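Local coordinates for envelopment polyprotein (PDB 7A56) that probably drives entry of Schmallenberg virus as the class II membrane fusion glycoprotein Gc, captured in its trimeric postfusion form, at residues 51-63 and 74-88. Sequence-based numbering, arbitrary orientation.
Sequences AIIPQYKTMTLNG and YIESHIPAINGLSAG
Pro-80 sets its CD over one face of the Tyr-56 ring, 3.5 Å from the ring centroid and displaced toward the CZ side. Tyr-56 reaches this spot with CG anti to its own N (chi1 -170°), which carries the ring across the 74-88 chain; Leu-85 CD2 approaches obliquely at CD1, Ile-79 CG1 near CD2. The backbone of Tyr-56 is held as well, its N bonding to Ser-86 O at 3.0 Å, while the hydroxyl goes to Gln-231 of the second subunit. Beside Tyr-56, Pro-54 lays CB and CG along Ala-87 and Gly-88, and a water accepts from Gln-55 N and Ser-86 N and lies within bonding distance of Gln-55 OE1, which also takes the backbone N-H of Ser-386. Further on, Ser-77 OG donates to Met-59 O at 2.8 Å, tilted 25° from the carbonyl plane. Here the segments converge into the antiparallel hairpin of strands 61-67 and 70-80, the outer part of a five-stranded sheet, with paired backbone bonds at Leu-61/Glu-76 and Gly-63/Tyr-74. On one face Leu-61 and Glu-76 run side by side, CD1 3.8 Å from OE2, and Leu-61 of the third subunit packs on both. Tyr-74 CG lies between its backbone N and carbonyl carbon (chi1 66°), which folds the ring over Gly-63, whose CA sits 3.7 Å from the centroid. On the other face Ile-75 CD1 touches both Thr-60 CB and Asn-62 ND2, while Thr-60 OG1 donates in plane to a lone pair of Asn-62 OD1.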
ATOM      1  N   ALA A  51      16.691 -18.587 -25.871  1.00 38.91           N
ATOM      2  CA  ALA A  51      15.628 -19.597 -26.007  1.00 40.18           C
ATOM      3  C   ALA A  51      14.388 -19.169 -25.239  1.00 36.99           C
ATOM      4  O   ALA A  51      14.483 -18.624 -24.130  1.00 37.71           O
ATOM      5  CB  ALA A  51      16.114 -20.960 -25.481  1.00 42.58           C
ATOM      6  N   ILE A  52      13.221 -19.339 -25.867  1.00 35.97           N
ATOM      7  CA  ILE A  52      11.946 -18.988 -25.247  1.00 34.64           C
ATOM      8  C   ILE A  52      11.050 -20.191 -25.508  1.00 34.04           C
ATOM      9  O   ILE A  52      10.586 -20.403 -26.644  1.00 32.05           O
ATOM     10  CB  ILE A  52      11.341 -17.681 -25.802  1.00 33.58           C
ATOM     11  CG1 ILE A  52      12.249 -16.447 -25.542  1.00 33.45           C
ATOM     12  CG2 ILE A  52       9.919 -17.393 -25.229  1.00 28.64           C
ATOM     13  CD1 ILE A  52      12.078 -15.425 -26.673  1.00 35.51           C
ATOM     14  N   ILE A  53      10.845 -20.997 -24.473  1.00 34.77           N
ATOM     15  CA  ILE A  53      10.072 -22.240 -24.527  1.00 31.68           C
ATOM     16  C   ILE A  53       8.923 -22.086 -23.525  1.00 29.08           C
ATOM     17  O   ILE A  53       9.172 -21.988 -22.305  1.00 30.16           O
ATOM     18  CB  ILE A  53      10.954 -23.452 -24.202  1.00 34.31           C
ATOM     19  CG1 ILE A  53      12.152 -23.528 -25.175  1.00 37.41           C
ATOM     20  CG2 ILE A  53      10.089 -24.747 -24.307  1.00 35.60           C
ATOM     21  CD1 ILE A  53      13.149 -24.584 -24.826  1.00 40.57           C
ATOM     22  N   PRO A  54       7.684 -21.988 -23.988  1.00 28.87           N
ATOM     23  CA  PRO A  54       6.593 -21.503 -23.119  1.00 26.97           C
ATOM     24  C   PRO A  54       6.224 -22.464 -21.984  1.00 26.25           C
ATOM     25  O   PRO A  54       6.072 -23.662 -22.177  1.00 30.37           O
ATOM     26  CB  PRO A  54       5.421 -21.302 -24.085  1.00 26.56           C
ATOM     27  CG  PRO A  54       5.772 -22.073 -25.327  1.00 28.92           C
ATOM     28  CD  PRO A  54       7.277 -22.107 -25.398  1.00 28.02           C
ATOM     29  N   GLN A  55       6.062 -21.899 -20.785  1.00 26.21           N
ATOM     30  CA  GLN A  55       5.680 -22.664 -19.598  1.00 25.90           C
ATOM     31  C   GLN A  55       4.190 -22.626 -19.315  1.00 27.52           C
ATOM     32  O   GLN A  55       3.715 -23.421 -18.494  1.00 30.56           O
ATOM     33  CB  GLN A  55       6.376 -22.074 -18.335  1.00 23.93           C
ATOM     34  CG  GLN A  55       7.883 -22.324 -18.281  1.00 25.31           C
ATOM     35  CD  GLN A  55       8.525 -21.398 -17.300  1.00 28.10           C
ATOM     36  OE1 GLN A  55       8.555 -20.188 -17.538  1.00 28.56           O
ATOM     37  NE2 GLN A  55       8.990 -21.923 -16.156  1.00 29.26           N
ATOM     38  N   TYR A  56       3.477 -21.640 -19.861  1.00 24.32           N
ATOM     39  CA  TYR A  56       2.112 -21.345 -19.451  1.00 25.10           C
ATOM     40  C   TYR A  56       1.103 -21.867 -20.489  1.00 25.36           C
ATOM     41  O   TYR A  56       1.256 -21.643 -21.697  1.00 25.75           O
ATOM     42  CB  TYR A  56       1.950 -19.837 -19.239  1.00 25.80           C
ATOM     43  CG  TYR A  56       0.635 -19.443 -18.589  1.00 23.24           C
ATOM     44  CD1 TYR A  56       0.483 -19.484 -17.186  1.00 21.84           C
ATOM     45  CD2 TYR A  56      -0.477 -19.122 -19.371  1.00 23.99           C
ATOM     46  CE1 TYR A  56      -0.716 -19.151 -16.590  1.00 22.61           C
ATOM     47  CE2 TYR A  56      -1.714 -18.772 -18.782  1.00 23.06           C
ATOM     48  CZ  TYR A  56      -1.824 -18.786 -17.403  1.00 23.72           C
ATOM     49  OH  TYR A  56      -2.998 -18.449 -16.798  1.00 24.04           O
ATOM     50  N   LYS A  57       0.094 -22.588 -20.007  1.00 24.25           N
ATOM     51  CA  LYS A  57      -1.052 -22.988 -20.813  1.00 26.21           C
ATOM     52  C   LYS A  57      -2.319 -22.911 -19.969  1.00 26.30           C
ATOM     53  O   LYS A  57      -2.344 -23.453 -18.850  1.00 26.95           O
ATOM     54  CB  LYS A  57      -0.864 -24.422 -21.326  1.00 30.88           C
ATOM     55  CG  LYS A  57      -2.040 -24.906 -22.100  1.00 36.11           C
ATOM     56  CD  LYS A  57      -1.687 -26.240 -22.703  1.00 45.04           C
ATOM     57  CE  LYS A  57      -2.366 -27.346 -21.976  1.00 56.20           C
ATOM     58  NZ  LYS A  57      -3.485 -27.838 -22.832  1.00 55.90           N
ATOM     59  N   THR A  58      -3.363 -22.262 -20.488  1.00 25.40           N
ATOM     60  CA  THR A  58      -4.664 -22.285 -19.814  1.00 25.59           C
ATOM     61  C   THR A  58      -5.756 -22.538 -20.849  1.00 24.53           C
ATOM     62  O   THR A  58      -5.487 -22.974 -21.968  1.00 25.29           O
ATOM     63  CB  THR A  58      -4.912 -20.992 -19.015  1.00 27.16           C
ATOM     64  OG1 THR A  58      -6.082 -21.173 -18.209  1.00 27.99           O
ATOM     65  CG2 THR A  58      -5.089 -19.747 -19.940  1.00 25.50           C
ATOM     66  N   MET A  59      -7.011 -22.292 -20.482  1.00 24.73           N
ATOM     67  CA  MET A  59      -8.078 -22.636 -21.414  1.00 28.65           C
ATOM     68  C   MET A  59      -8.072 -21.647 -22.565  1.00 27.11           C
ATOM     69  O   MET A  59      -7.530 -20.552 -22.462  1.00 23.36           O
ATOM     70  CB  MET A  59      -9.423 -22.654 -20.687  1.00 33.26           C
ATOM     71  CG  MET A  59     -10.090 -21.328 -20.540  1.00 38.21           C
ATOM     72  SD  MET A  59      -9.823 -20.332 -19.101  1.00 45.24           S
ATOM     73  CE  MET A  59      -9.514 -21.425 -17.713  1.00 42.43           C
ATOM     74  N   THR A  60      -8.596 -22.078 -23.697  1.00 27.12           N
ATOM     75  CA  THR A  60      -8.640 -21.272 -24.913  1.00 28.65           C
ATOM     76  C   THR A  60     -10.066 -21.254 -25.431  1.00 28.90           C
ATOM     77  O   THR A  60     -10.867 -22.143 -25.122  1.00 31.02           O
ATOM     78  CB  THR A  60      -7.713 -21.804 -26.004  1.00 29.91           C
ATOM     79  OG1 THR A  60      -8.145 -23.134 -26.423  1.00 28.11           O
ATOM     80  CG2 THR A  60      -6.268 -21.819 -25.475  1.00 28.47           C
ATOM     81  N   LEU A  61     -10.397 -20.201 -26.166  1.00 26.19           N
ATOM     82  CA  LEU A  61     -11.710 -20.087 -26.816  1.00 30.18           C
ATOM     83  C   LEU A  61     -11.493 -20.113 -28.312  1.00 29.98           C
ATOM     84  O   LEU A  61     -10.634 -19.392 -28.818  1.00 28.04           O
ATOM     85  CB  LEU A  61     -12.396 -18.779 -26.405  1.00 33.24           C
ATOM     86  CG  LEU A  61     -12.778 -18.734 -24.928  1.00 36.95           C
ATOM     87  CD1 LEU A  61     -13.409 -17.422 -24.630  1.00 37.58           C
ATOM     88  CD2 LEU A  61     -13.788 -19.833 -24.675  1.00 38.31           C
ATOM     89  N   ASN A  62     -12.260 -20.931 -29.037  1.00 30.51           N
ATOM     90  CA  ASN A  62     -12.015 -21.143 -30.453  1.00 37.75           C
ATOM     91  C   ASN A  62     -13.299 -20.753 -31.176  1.00 40.70           C
ATOM     92  O   ASN A  62     -14.391 -20.964 -30.634  1.00 40.29           O
ATOM     93  CB  ASN A  62     -11.586 -22.639 -30.703  1.00 44.69           C
ATOM     94  CG  ASN A  62     -10.232 -23.051 -29.926  1.00 54.03           C
ATOM     95  OD1 ASN A  62     -10.129 -23.053 -28.641  1.00 48.51           O
ATOM     96  ND2 ASN A  62      -9.218 -23.446 -30.720  1.00 53.95           N
ATOM     97  N   GLY A  63     -13.179 -20.066 -32.321  1.00 40.49           N
ATOM     98  CA  GLY A  63     -14.365 -19.534 -32.982  1.00 40.33           C
ATOM     99  C   GLY A  63     -14.094 -19.251 -34.445  1.00 41.90           C
ATOM    100  O   GLY A  63     -12.997 -19.496 -34.943  1.00 33.26           O
ATOM    101  N   TYR A  74     -10.485 -18.369 -35.315  1.00 21.58           N
ATOM    102  CA  TYR A  74      -9.591 -17.723 -34.333  1.00 21.58           C
ATOM    103  C   TYR A  74      -9.428 -18.574 -33.082  1.00 24.42           C
ATOM    104  O   TYR A  74     -10.198 -19.515 -32.794  1.00 28.15           O
ATOM    105  CB  TYR A  74     -10.093 -16.342 -33.931  1.00 26.78           C
ATOM    106  CG  TYR A  74     -11.385 -16.342 -33.181  1.00 31.29           C
ATOM    107  CD1 TYR A  74     -11.434 -16.639 -31.815  1.00 32.78           C
ATOM    108  CD2 TYR A  74     -12.566 -16.009 -33.833  1.00 35.38           C
ATOM    109  CE1 TYR A  74     -12.628 -16.651 -31.136  1.00 34.94           C
ATOM    110  CE2 TYR A  74     -13.762 -15.984 -33.170  1.00 37.68           C
ATOM    111  CZ  TYR A  74     -13.804 -16.297 -31.829  1.00 40.93           C
ATOM    112  OH  TYR A  74     -15.043 -16.258 -31.220  1.00 43.21           O
ATOM    113  N   ILE A  75      -8.428 -18.152 -32.287  1.00 25.97           N
ATOM    114  CA  ILE A  75      -8.236 -18.653 -30.945  1.00 25.19           C
ATOM    115  C   ILE A  75      -7.973 -17.444 -30.053  1.00 25.21           C
ATOM    116  O   ILE A  75      -7.332 -16.462 -30.462  1.00 21.84           O
ATOM    117  CB  ILE A  75      -7.087 -19.685 -30.861  1.00 26.04           C
ATOM    118  CG1 ILE A  75      -7.012 -20.281 -29.443  1.00 29.89           C
ATOM    119  CG2 ILE A  75      -5.748 -19.090 -31.316  1.00 24.88           C
ATOM    120  CD1 ILE A  75      -6.256 -21.578 -29.376  1.00 30.72           C
ATOM    121  N   GLU A  76      -8.571 -17.471 -28.890  1.00 24.50           N
ATOM    122  CA  GLU A  76      -8.389 -16.405 -27.913  1.00 24.26           C
ATOM    123  C   GLU A  76      -7.941 -17.021 -26.597  1.00 23.90           C
ATOM    124  O   GLU A  76      -8.410 -18.094 -26.228  1.00 23.56           O
ATOM    125  CB  GLU A  76      -9.702 -15.647 -27.742  1.00 27.22           C
ATOM    126  CG  GLU A  76      -9.582 -14.385 -26.895  1.00 36.56           C
ATOM    127  CD  GLU A  76      -9.943 -14.634 -25.426  1.00 45.44           C
ATOM    128  OE1 GLU A  76     -10.229 -13.635 -24.743  1.00 55.33           O
ATOM    129  OE2 GLU A  76      -9.981 -15.818 -24.956  1.00 46.09           O
ATOM    130  N   SER A  77      -7.061 -16.328 -25.854  1.00 22.63           N
ATOM    131  CA  SER A  77      -6.694 -16.819 -24.528  1.00 23.14           C
ATOM    132  C   SER A  77      -6.088 -15.634 -23.772  1.00 20.69           C
ATOM    133  O   SER A  77      -6.217 -14.471 -24.189  1.00 20.07           O
ATOM    134  CB  SER A  77      -5.747 -18.021 -24.620  1.00 24.76           C
ATOM    135  OG  SER A  77      -5.621 -18.691 -23.373  1.00 23.31           O
ATOM    136  N   HIS A  78      -5.429 -15.928 -22.660  1.00 19.79           N
ATOM    137  CA  HIS A  78      -4.824 -14.876 -21.840  1.00 20.31           C
ATOM    138  C   HIS A  78      -3.641 -15.459 -21.089  1.00 23.91           C
ATOM    139  O   HIS A  78      -3.570 -16.677 -20.857  1.00 22.52           O
ATOM    140  CB  HIS A  78      -5.819 -14.284 -20.832  1.00 22.80           C
ATOM    141  CG  HIS A  78      -6.604 -15.327 -20.089  1.00 23.83           C
ATOM    142  ND1 HIS A  78      -7.885 -15.710 -20.457  1.00 25.41           N
ATOM    143  CD2 HIS A  78      -6.271 -16.114 -19.042  1.00 22.96           C
ATOM    144  CE1 HIS A  78      -8.307 -16.677 -19.661  1.00 26.13           C
ATOM    145  NE2 HIS A  78      -7.348 -16.943 -18.792  1.00 24.43           N
ATOM    146  N   ILE A  79      -2.746 -14.568 -20.629  1.00 22.03           N
ATOM    147  CA  ILE A  79      -1.554 -14.970 -19.913  1.00 20.12           C
ATOM    148  C   ILE A  79      -1.254 -13.906 -18.859  1.00 20.43           C
ATOM    149  O   ILE A  79      -1.439 -12.714 -19.140  1.00 22.28           O
ATOM    150  CB  ILE A  79      -0.337 -15.144 -20.854  1.00 21.05           C
ATOM    151  CG1 ILE A  79       0.938 -15.502 -20.090  1.00 24.14           C
ATOM    152  CG2 ILE A  79      -0.084 -13.920 -21.735  1.00 20.05           C
ATOM    153  CD1 ILE A  79       2.087 -15.895 -21.008  1.00 24.20           C
ATOM    154  N   PRO A  80      -0.837 -14.301 -17.649  1.00 18.44           N
ATOM    155  CA  PRO A  80      -0.489 -13.295 -16.614  1.00 20.10           C
ATOM    156  C   PRO A  80       0.590 -12.356 -17.090  1.00 21.64           C
ATOM    157  O   PRO A  80       1.559 -12.791 -17.722  1.00 21.93           O
ATOM    158  CB  PRO A  80       0.024 -14.148 -15.444  1.00 21.01           C
ATOM    159  CG  PRO A  80      -0.769 -15.474 -15.624  1.00 19.31           C
ATOM    160  CD  PRO A  80      -0.789 -15.691 -17.127  1.00 17.04           C
ATOM    161  N   ALA A  81       0.471 -11.069 -16.702  1.00 21.26           N
ATOM    162  CA  ALA A  81       1.515 -10.098 -17.036  1.00 22.17           C
ATOM    163  C   ALA A  81       2.637 -10.320 -16.028  1.00 23.47           C
ATOM    164  O   ALA A  81       2.734  -9.621 -15.019  1.00 22.25           O
ATOM    165  CB  ALA A  81       0.985  -8.667 -16.996  1.00 20.36           C
ATOM    166  N   ILE A  82       3.468 -11.344 -16.296  1.00 21.95           N
ATOM    167  CA  ILE A  82       4.551 -11.757 -15.404  1.00 22.79           C
ATOM    168  C   ILE A  82       5.850 -11.747 -16.192  1.00 23.24           C
ATOM    169  O   ILE A  82       5.919 -12.300 -17.281  1.00 22.23           O
ATOM    170  CB  ILE A  82       4.294 -13.149 -14.778  1.00 24.34           C
ATOM    171  CG1 ILE A  82       3.189 -13.021 -13.738  1.00 21.70           C
ATOM    172  CG2 ILE A  82       5.605 -13.732 -14.139  1.00 24.51           C
ATOM    173  CD1 ILE A  82       2.692 -14.375 -13.137  1.00 23.68           C
ATOM    174  N   ASN A  83       6.881 -11.110 -15.643  1.00 19.58           N
ATOM    175  CA  ASN A  83       8.160 -10.991 -16.361  1.00 22.21           C
ATOM    176  C   ASN A  83       8.765 -12.348 -16.762  1.00 26.04           C
ATOM    177  O   ASN A  83       9.053 -13.192 -15.911  1.00 25.82           O
ATOM    178  CB  ASN A  83       9.131 -10.209 -15.461  1.00 24.46           C
ATOM    179  CG  ASN A  83      10.424  -9.894 -16.173  1.00 31.66           C
ATOM    180  OD1 ASN A  83      10.498  -9.004 -17.006  1.00 27.38           O
ATOM    181  ND2 ASN A  83      11.440 -10.643 -15.855  1.00 36.58           N
ATOM    182  N   GLY A  84       9.048 -12.522 -18.064  1.00 23.30           N
ATOM    183  CA  GLY A  84       9.647 -13.725 -18.598  1.00 24.36           C
ATOM    184  C   GLY A  84       8.656 -14.808 -19.030  1.00 22.43           C
ATOM    185  O   GLY A  84       9.064 -15.768 -19.673  1.00 27.67           O
ATOM    186  N   LEU A  85       7.402 -14.721 -18.643  1.00 22.21           N
ATOM    187  CA  LEU A  85       6.472 -15.838 -18.902  1.00 22.57           C
ATOM    188  C   LEU A  85       6.033 -15.880 -20.357  1.00 23.90           C
ATOM    189  O   LEU A  85       5.833 -14.841 -20.989  1.00 24.67           O
ATOM    190  CB  LEU A  85       5.234 -15.686 -18.004  1.00 23.12           C
ATOM    191  CG  LEU A  85       4.265 -16.892 -17.883  1.00 23.00           C
ATOM    192  CD1 LEU A  85       4.929 -18.045 -17.235  1.00 22.52           C
ATOM    193  CD2 LEU A  85       3.078 -16.408 -17.002  1.00 20.67           C
ATOM    194  N   SER A  86       5.783 -17.093 -20.872  1.00 21.98           N
ATOM    195  CA  SER A  86       5.257 -17.184 -22.239  1.00 22.66           C
ATOM    196  C   SER A  86       4.310 -18.377 -22.368  1.00 23.25           C
ATOM    197  O   SER A  86       4.335 -19.322 -21.559  1.00 25.25           O
ATOM    198  CB  SER A  86       6.370 -17.277 -23.307  1.00 23.11           C
ATOM    199  OG  SER A  86       7.203 -18.427 -23.238  1.00 27.33           O
ATOM    200  N   ALA A  87       3.464 -18.320 -23.420  1.00 22.27           N
ATOM    201  CA  ALA A  87       2.434 -19.327 -23.713  1.00 23.34           C
ATOM    202  C   ALA A  87       2.571 -19.744 -25.167  1.00 23.63           C
ATOM    203  O   ALA A  87       2.934 -18.908 -26.006  1.00 27.46           O
ATOM    204  CB  ALA A  87       0.991 -18.762 -23.519  1.00 22.68           C
ATOM    205  N   GLY A  88       2.294 -21.016 -25.493  1.00 28.14           N
ATOM    206  CA  GLY A  88       2.461 -21.502 -26.862  1.00 25.56           C
ATOM    207  C   GLY A  88       1.129 -21.753 -27.537  1.00 26.71           C
ATOM    208  O   GLY A  88       0.180 -22.196 -26.890  1.00 28.92           O
TER
HETATM  209  O   HOH W   1       7.365 -19.333 -19.988  1.00 22.58           O
HETATM  210  O   HOH W   2      -0.352 -21.987 -23.974  1.00 32.14           O
HETATM  211  O   HOH W   3      -3.129 -20.783 -23.026  1.00 26.62           O
HETATM  212  O   HOH W   4      -9.972 -18.122 -23.029  1.00 38.50           O